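Local coordinates for protein probable chitinase A (Chromobacterium violaceum, PDB 4TX8) that probably hydrolyses chitin as an endo-acting chitinase of glycoside hydrolase family 18, with a carbohydrate-binding module ahead of its barrel domain, at residues 201-204 with 205-208; 274-277 with 278-281; 359-363 with 364-368. All blocks are in the same frame, centred on the assembly; numbering follows the deposited sequence.

Following the chain from its N terminus, the three contacts come in series within the family 18 domain, and none nests in or crosses another. Each joins segments adjacent in sequence, so what closes is a helical turn or the entry to one, not a long loop. Contact 1 lies within helix 193-210, on the crossover from strand 176-182 to strand 214-218. Contact 2 leads into and forms short helix 276-281, between strands 251-254 and 288-292. Contact 3 starts helix 363-375 after strand 345-350. Contacts 1 and 3 sit on opposite sides of the chain's centre, their own centres about 37 Å apart; contact 2 lies about 24 Å from contact 1 and 28 Å from contact 3, centre to centre.

Contact 1 (201-204 with 205-208); sequences NSLY and GILT
Helix 193-210 is the crossover helix of a beta-alpha-beta unit in the barrel, and within it Y204 and T208 meet one turn apart on the same flank. The meeting is a CH-pi contact: methyl CG2 of T208 lies 3.8 Å from the centroid of the Y204 ring, only 15° off the ring normal, which places it over a face. It is shifted from the centre toward the rim, as its 3.7 Å approach to Y204 CZ indicates. Two torsions bring this about. The tyrosine CG is anti to its own amide nitrogen (chi1 176°), which swings the ring outward from the helix surface, where T208 CG2, beside its own backbone N, leans back over one face.

The same threonine also meets the Y204 carbonyl through polar atoms. T208 N donates to Y204 O at 3.0 Å as part of the helical pattern, and T208 OG1 is 2.8 Å from that oxygen. The straightest of the four i-to-i+4 backbone bonds runs from L207 N to L203 O, 2.9 Å long with an angle of 174° at the hydrogen.

The other flank is aliphatic. L203 CD2 approaches I206 CD1 at 4.3 Å and L207 CD1 at 4.5 Å, a loose apolar row. S202, at the border of this flank, has its hydroxyl OG hydrogen-bonded to N198 O and V149 N.

This aliphatic side faces the barrel and its surroundings: L203 and I206 rest on L181 and L179 of strand 176-182 and on V149. Helix 230-246 borders the next side, where L242 touches L203 and Y204, I246 touches Y204 and L207, and K245 makes a cation-pi contact with the Y204 ring.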
loop_
_atom_site.group_PDB
_atom_site.type_symbol
_atom_site.label_atom_id
_atom_site.label_comp_id
_atom_site.label_asym_id
_atom_site.label_seq_id
_atom_site.Cartn_x
_atom_site.Cartn_y
_atom_site.Cartn_z
ATOM N N ASN A 201 -6.834 22.929 -3.421
ATOM C CA ASN A 201 -5.766 23.917 -3.516
ATOM C C ASN A 201 -4.503 23.521 -2.751
ATOM O O ASN A 201 -3.401 23.623 -3.285
ATOM C CB ASN A 201 -6.258 25.282 -3.028
ATOM C CG ASN A 201 -7.316 25.881 -3.938
ATOM O OD1 ASN A 201 -7.424 25.516 -5.109
ATOM N ND2 ASN A 201 -8.099 26.811 -3.403
ATOM N N SER A 202 -4.654 23.070 -1.508
ATOM C CA SER A 202 -3.482 22.756 -0.695
ATOM C C SER A 202 -2.723 21.548 -1.251
ATOM O O SER A 202 -1.491 21.550 -1.277
ATOM C CB SER A 202 -3.873 22.518 0.770
ATOM O OG SER A 202 -4.689 21.370 0.921
ATOM N N LEU A 203 -3.448 20.528 -1.710
ATOM C CA LEU A 203 -2.806 19.350 -2.295
ATOM C C LEU A 203 -2.124 19.684 -3.617
ATOM O O LEU A 203 -1.063 19.140 -3.933
ATOM C CB LEU A 203 -3.817 18.224 -2.506
ATOM C CG LEU A 203 -3.946 17.221 -1.361
ATOM C CD1 LEU A 203 -5.044 16.225 -1.664
ATOM C CD2 LEU A 203 -2.620 16.505 -1.123
ATOM N N TYR A 204 -2.739 20.576 -4.386
ATOM C CA TYR A 204 -2.139 21.054 -5.622
ATOM C C TYR A 204 -0.796 21.705 -5.322
ATOM O O TYR A 204 0.181 21.481 -6.031
ATOM C CB TYR A 204 -3.067 22.039 -6.333
ATOM C CG TYR A 204 -2.476 22.644 -7.585
ATOM C CD1 TYR A 204 -2.466 21.942 -8.782
ATOM C CD2 TYR A 204 -1.930 23.920 -7.569
ATOM C CE1 TYR A 204 -1.924 22.493 -9.931
ATOM C CE2 TYR A 204 -1.388 24.479 -8.706
ATOM C CZ TYR A 204 -1.388 23.764 -9.885
ATOM O OH TYR A 204 -0.850 24.321 -11.020
ATOM N N GLY A 205 -0.752 22.500 -4.257
ATOM C CA GLY A 205 0.480 23.142 -3.835
ATOM C C GLY A 205 1.560 22.144 -3.454
ATOM O O GLY A 205 2.729 22.318 -3.798
ATOM N N ILE A 206 1.169 21.091 -2.745
ATOM C CA ILE A 206 2.117 20.079 -2.296
ATOM C C ILE A 206 2.673 19.283 -3.475
ATOM O O ILE A 206 3.888 19.133 -3.615
ATOM C CB ILE A 206 1.474 19.111 -1.281
ATOM C CG1 ILE A 206 1.052 19.869 -0.019
ATOM C CG2 ILE A 206 2.436 17.983 -0.936
ATOM C CD1 ILE A 206 0.226 19.046 0.950
ATOM N N LEU A 207 1.776 18.783 -4.320
ATOM C CA LEU A 207 2.170 17.975 -5.472
ATOM C C LEU A 207 3.098 18.740 -6.413
ATOM O O LEU A 207 4.117 18.210 -6.855
ATOM C CB LEU A 207 0.931 17.494 -6.235
ATOM C CG LEU A 207 0.369 16.106 -5.911
ATOM C CD1 LEU A 207 0.331 15.840 -4.413
ATOM C CD2 LEU A 207 -1.022 15.952 -6.510
ATOM N N THR A 208 2.752 19.988 -6.708
ATOM C CA THR A 208 3.546 20.793 -7.631
ATOM C C THR A 208 4.902 21.163 -7.032
ATOM O O THR A 208 5.895 21.266 -7.750
ATOM C CB THR A 208 2.804 22.083 -8.048
ATOM O OG1 THR A 208 2.439 22.830 -6.882
ATOM C CG2 THR A 208 1.550 21.743 -8.836
#

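Contact 2 (274-277 with 278-281); sequences AYLP and IIDG
I278 and I279 take different sides of the Y275 ring. Methyl CD1 of I278 stands 4.0 Å from the ring centroid and just 3° off its normal, a CH-pi contact centred on the face. The other branch of I278, CG2, lies on the same side but out by the rim, 3.8 Å from Y275 CE1. I279 arrives at the edge, near the ring plane, with CG1 3.9 Å from Y275 CD1; this isoleucine has CG1 beside its backbone N (chi1 -59°), the setting that brings it to the tyrosine.

The backbone fixes both partners through one acceptor. Y275 O receives I279 N at 3.0 Å with an angle of 167°, and I278 N at an equal 3.0 Å but only weakly. From here the turns become regular: D280 N bonds to L276 O and G281 N to P277 O, each at 2.9 Å. The result is short helix 276-281, which lies on the beta-alpha-beta crossover between strands 251-254 and 288-292 of the barrel.

Farther out, Y275 packs on M254, P256 and Y260, and its side chain comes within about 4 Å of that of E220, a calcium ligand in the DxDxE sequence characteristic of family 18. I278 sits against V232 and L235 of helix 230-246, while F337 covers L276 and I279. At the exposed end, D280 OD1 forms a salt bridge with R283 NE.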
loop_
_atom_site.group_PDB
_atom_site.type_symbol
_atom_site.label_atom_id
_atom_site.label_comp_id
_atom_site.label_asym_id
_atom_site.label_seq_id
_atom_site.Cartn_x
_atom_site.Cartn_y
_atom_site.Cartn_z
ATOM N N ALA A 274 -19.336 1.299 1.774
ATOM C CA ALA A 274 -19.394 2.761 1.723
ATOM C C ALA A 274 -18.440 3.373 0.698
ATOM O O ALA A 274 -18.625 4.514 0.282
ATOM C CB ALA A 274 -19.117 3.345 3.103
ATOM N N TYR A 275 -17.425 2.618 0.291
ATOM C CA TYR A 275 -16.430 3.127 -0.649
ATOM C C TYR A 275 -16.836 2.939 -2.109
ATOM O O TYR A 275 -16.229 3.526 -3.005
ATOM C CB TYR A 275 -15.083 2.443 -0.415
ATOM C CG TYR A 275 -13.905 3.384 -0.414
ATOM C CD1 TYR A 275 -13.254 3.721 -1.595
ATOM C CD2 TYR A 275 -13.439 3.935 0.772
ATOM C CE1 TYR A 275 -12.171 4.582 -1.590
ATOM C CE2 TYR A 275 -12.361 4.793 0.787
ATOM C CZ TYR A 275 -11.730 5.114 -0.396
ATOM O OH TYR A 275 -10.654 5.971 -0.378
ATOM N N LEU A 276 -17.855 2.118 -2.351
ATOM C CA LEU A 276 -18.205 1.735 -3.719
ATOM C C LEU A 276 -18.606 2.914 -4.628
ATOM O O LEU A 276 -18.187 2.957 -5.785
ATOM C CB LEU A 276 -19.317 0.677 -3.702
ATOM C CG LEU A 276 -18.947 -0.663 -3.050
ATOM C CD1 LEU A 276 -20.169 -1.555 -2.900
ATOM C CD2 LEU A 276 -17.858 -1.383 -3.835
ATOM N N PRO A 277 -19.407 3.875 -4.128
ATOM C CA PRO A 277 -19.667 4.998 -5.040
ATOM C C PRO A 277 -18.446 5.897 -5.260
ATOM O O PRO A 277 -18.387 6.599 -6.268
ATOM C CB PRO A 277 -20.799 5.767 -4.347
ATOM C CG PRO A 277 -20.765 5.330 -2.932
ATOM C CD PRO A 277 -20.271 3.925 -2.933
ATOM N N ILE A 278 -17.484 5.871 -4.342
ATOM C CA ILE A 278 -16.243 6.622 -4.526
ATOM C C ILE A 278 -15.430 6.018 -5.671
ATOM O O ILE A 278 -14.949 6.733 -6.553
ATOM C CB ILE A 278 -15.393 6.646 -3.239
ATOM C CG1 ILE A 278 -16.155 7.350 -2.113
ATOM C CG2 ILE A 278 -14.054 7.330 -3.490
ATOM C CD1 ILE A 278 -15.453 7.298 -0.768
ATOM N N ILE A 279 -15.288 4.696 -5.650
ATOM C CA ILE A 279 -14.643 3.966 -6.736
ATOM C C ILE A 279 -15.367 4.197 -8.057
ATOM O O ILE A 279 -14.742 4.466 -9.084
ATOM C CB ILE A 279 -14.606 2.451 -6.454
ATOM C CG1 ILE A 279 -13.840 2.163 -5.162
ATOM C CG2 ILE A 279 -13.988 1.703 -7.628
ATOM C CD1 ILE A 279 -14.040 0.751 -4.641
ATOM N N ASP A 280 -16.692 4.091 -8.023
ATOM C CA ASP A 280 -17.498 4.219 -9.231
ATOM C C ASP A 280 -17.362 5.613 -9.835
ATOM O O ASP A 280 -17.196 5.758 -11.045
ATOM C CB ASP A 280 -18.968 3.912 -8.932
ATOM C CG ASP A 280 -19.840 3.984 -10.169
ATOM O OD1 ASP A 280 -19.429 3.455 -11.225
ATOM O OD2 ASP A 280 -20.936 4.580 -10.088
ATOM N N GLY A 281 -17.417 6.633 -8.985
ATOM C CA GLY A 281 -17.296 8.008 -9.433
ATOM C C GLY A 281 -15.933 8.361 -10.004
ATOM O O GLY A 281 -15.818 9.278 -10.810
#

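Contact 3 (359-363 with 364-368); sequences GFVTA and DTVAK
T362 and T365 meet at the start of helix 363-375, where the hydroxyl of one serves the amide of the other. T365 N donates to T362 OG1 at 3.1 Å, with 159° at the hydrogen, giving an amide of the first turn a side-chain acceptor. The T362 hydroxyl lies between its own backbone N and carbonyl carbon (chi1 62°), and from there it reaches forward over the helix end.

The T362 amide finds its acceptor in water. That water accepts from T362 N at 3.1 Å and donates to T365 OG1 at 2.7 Å, bridging a gap of 4.2 Å between T362 N and T365 OG1. The T365 hydroxyl has a further hydrogen bond to a citrate, probably from the crystallisation liquor, to which K368 NZ is also hydrogen-bonded. The main-chain pattern begins at the cap residue itself: V366 N donates to T362 O at 3.2 Å, and A367 N to A363 O at 2.9 Å.

Apolar atoms close the inner side. V361 CG2 touches V366 CG2 at 3.7 Å, the side chains crossing at about a right angle. Around this pair, V361 leans on V349 and V366 on F347 of strand 345-350, with V413 of helix 410-417 also against V366.

Taken together, this is a threonine N-cap at T362 whose reciprocal link to T365 runs through water instead of the direct bond of a capping box, joined to a hydrophobic staple: V361, just before the cap, pairs with V366, the fourth residue after it.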
loop_
_atom_site.group_PDB
_atom_site.type_symbol
_atom_site.label_atom_id
_atom_site.label_comp_id
_atom_site.label_asym_id
_atom_site.label_seq_id
_atom_site.Cartn_x
_atom_site.Cartn_y
_atom_site.Cartn_z
ATOM N N GLY A 359 -3.990 -11.561 8.781
ATOM C CA GLY A 359 -4.000 -11.540 7.329
ATOM C C GLY A 359 -2.626 -11.704 6.713
ATOM O O GLY A 359 -2.422 -11.388 5.543
ATOM N N PHE A 360 -1.686 -12.210 7.507
ATOM C CA PHE A 360 -0.319 -12.430 7.053
ATOM C C PHE A 360 -0.261 -13.466 5.943
ATOM O O PHE A 360 -1.019 -14.432 5.945
ATOM C CB PHE A 360 0.561 -12.872 8.224
ATOM C CG PHE A 360 0.368 -12.051 9.461
ATOM C CD1 PHE A 360 0.814 -10.739 9.515
ATOM C CD2 PHE A 360 -0.268 -12.587 10.571
ATOM C CE1 PHE A 360 0.632 -9.977 10.657
ATOM C CE2 PHE A 360 -0.451 -11.833 11.715
ATOM C CZ PHE A 360 -0.000 -10.527 11.759
ATOM N N VAL A 361 0.645 -13.260 4.995
ATOM C CA VAL A 361 0.825 -14.195 3.894
ATOM C C VAL A 361 2.302 -14.493 3.672
ATOM O O VAL A 361 3.162 -13.672 3.978
ATOM C CB VAL A 361 0.218 -13.651 2.579
ATOM C CG1 VAL A 361 -1.293 -13.516 2.695
ATOM C CG2 VAL A 361 0.851 -12.317 2.213
ATOM N N THR A 362 2.593 -15.676 3.147
ATOM C CA THR A 362 3.942 -16.005 2.707
ATOM C C THR A 362 4.147 -15.493 1.290
ATOM O O THR A 362 3.181 -15.207 0.581
ATOM C CB THR A 362 4.200 -17.517 2.727
ATOM O OG1 THR A 362 3.293 -18.157 1.821
ATOM C CG2 THR A 362 4.000 -18.080 4.127
ATOM N N ALA A 363 5.405 -15.387 0.875
ATOM C CA ALA A 363 5.721 -15.006 -0.495
ATOM C C ALA A 363 5.145 -16.022 -1.477
ATOM O O ALA A 363 4.728 -15.664 -2.580
ATOM C CB ALA A 363 7.220 -14.881 -0.678
ATOM N N ASP A 364 5.122 -17.288 -1.066
ATOM C CA ASP A 364 4.583 -18.365 -1.891
ATOM C C ASP A 364 3.093 -18.166 -2.152
ATOM O O ASP A 364 2.618 -18.339 -3.273
ATOM C CB ASP A 364 4.820 -19.720 -1.219
ATOM C CG ASP A 364 4.409 -20.888 -2.097
ATOM O OD1 ASP A 364 4.875 -20.960 -3.253
ATOM O OD2 ASP A 364 3.615 -21.733 -1.634
ATOM N N THR A 365 2.360 -17.808 -1.102
ATOM C CA THR A 365 0.930 -17.533 -1.208
ATOM C C THR A 365 0.662 -16.407 -2.205
ATOM O O THR A 365 -0.238 -16.509 -3.044
ATOM C CB THR A 365 0.325 -17.153 0.159
ATOM O OG1 THR A 365 0.219 -18.324 0.976
ATOM C CG2 THR A 365 -1.055 -16.536 -0.014
ATOM N N VAL A 366 1.449 -15.337 -2.111
ATOM C CA VAL A 366 1.327 -14.219 -3.039
ATOM C C VAL A 366 1.577 -14.694 -4.469
ATOM O O VAL A 366 0.797 -14.391 -5.374
ATOM C CB VAL A 366 2.306 -13.074 -2.693
ATOM C CG1 VAL A 366 2.321 -12.026 -3.795
ATOM C CG2 VAL A 366 1.936 -12.440 -1.354
ATOM N N ALA A 367 2.652 -15.453 -4.664
ATOM C CA ALA A 367 2.988 -15.977 -5.987
ATOM C C ALA A 367 1.852 -16.824 -6.557
ATOM O O ALA A 367 1.531 -16.726 -7.743
ATOM C CB ALA A 367 4.276 -16.787 -5.927
ATOM N N LYS A 368 1.242 -17.648 -5.709
ATOM C CA LYS A 368 0.132 -18.500 -6.131
ATOM C C LYS A 368 -1.068 -17.678 -6.584
ATOM O O LYS A 368 -1.687 -17.982 -7.604
ATOM C CB LYS A 368 -0.287 -19.440 -5.001
ATOM C CG LYS A 368 0.469 -20.759 -4.958
ATOM C CD LYS A 368 0.069 -21.568 -3.733
ATOM C CE LYS A 368 -1.444 -21.617 -3.576
ATOM N NZ LYS A 368 -1.854 -22.106 -2.230
HETATM O O HOH W 1 0.207 -17.613 3.557
#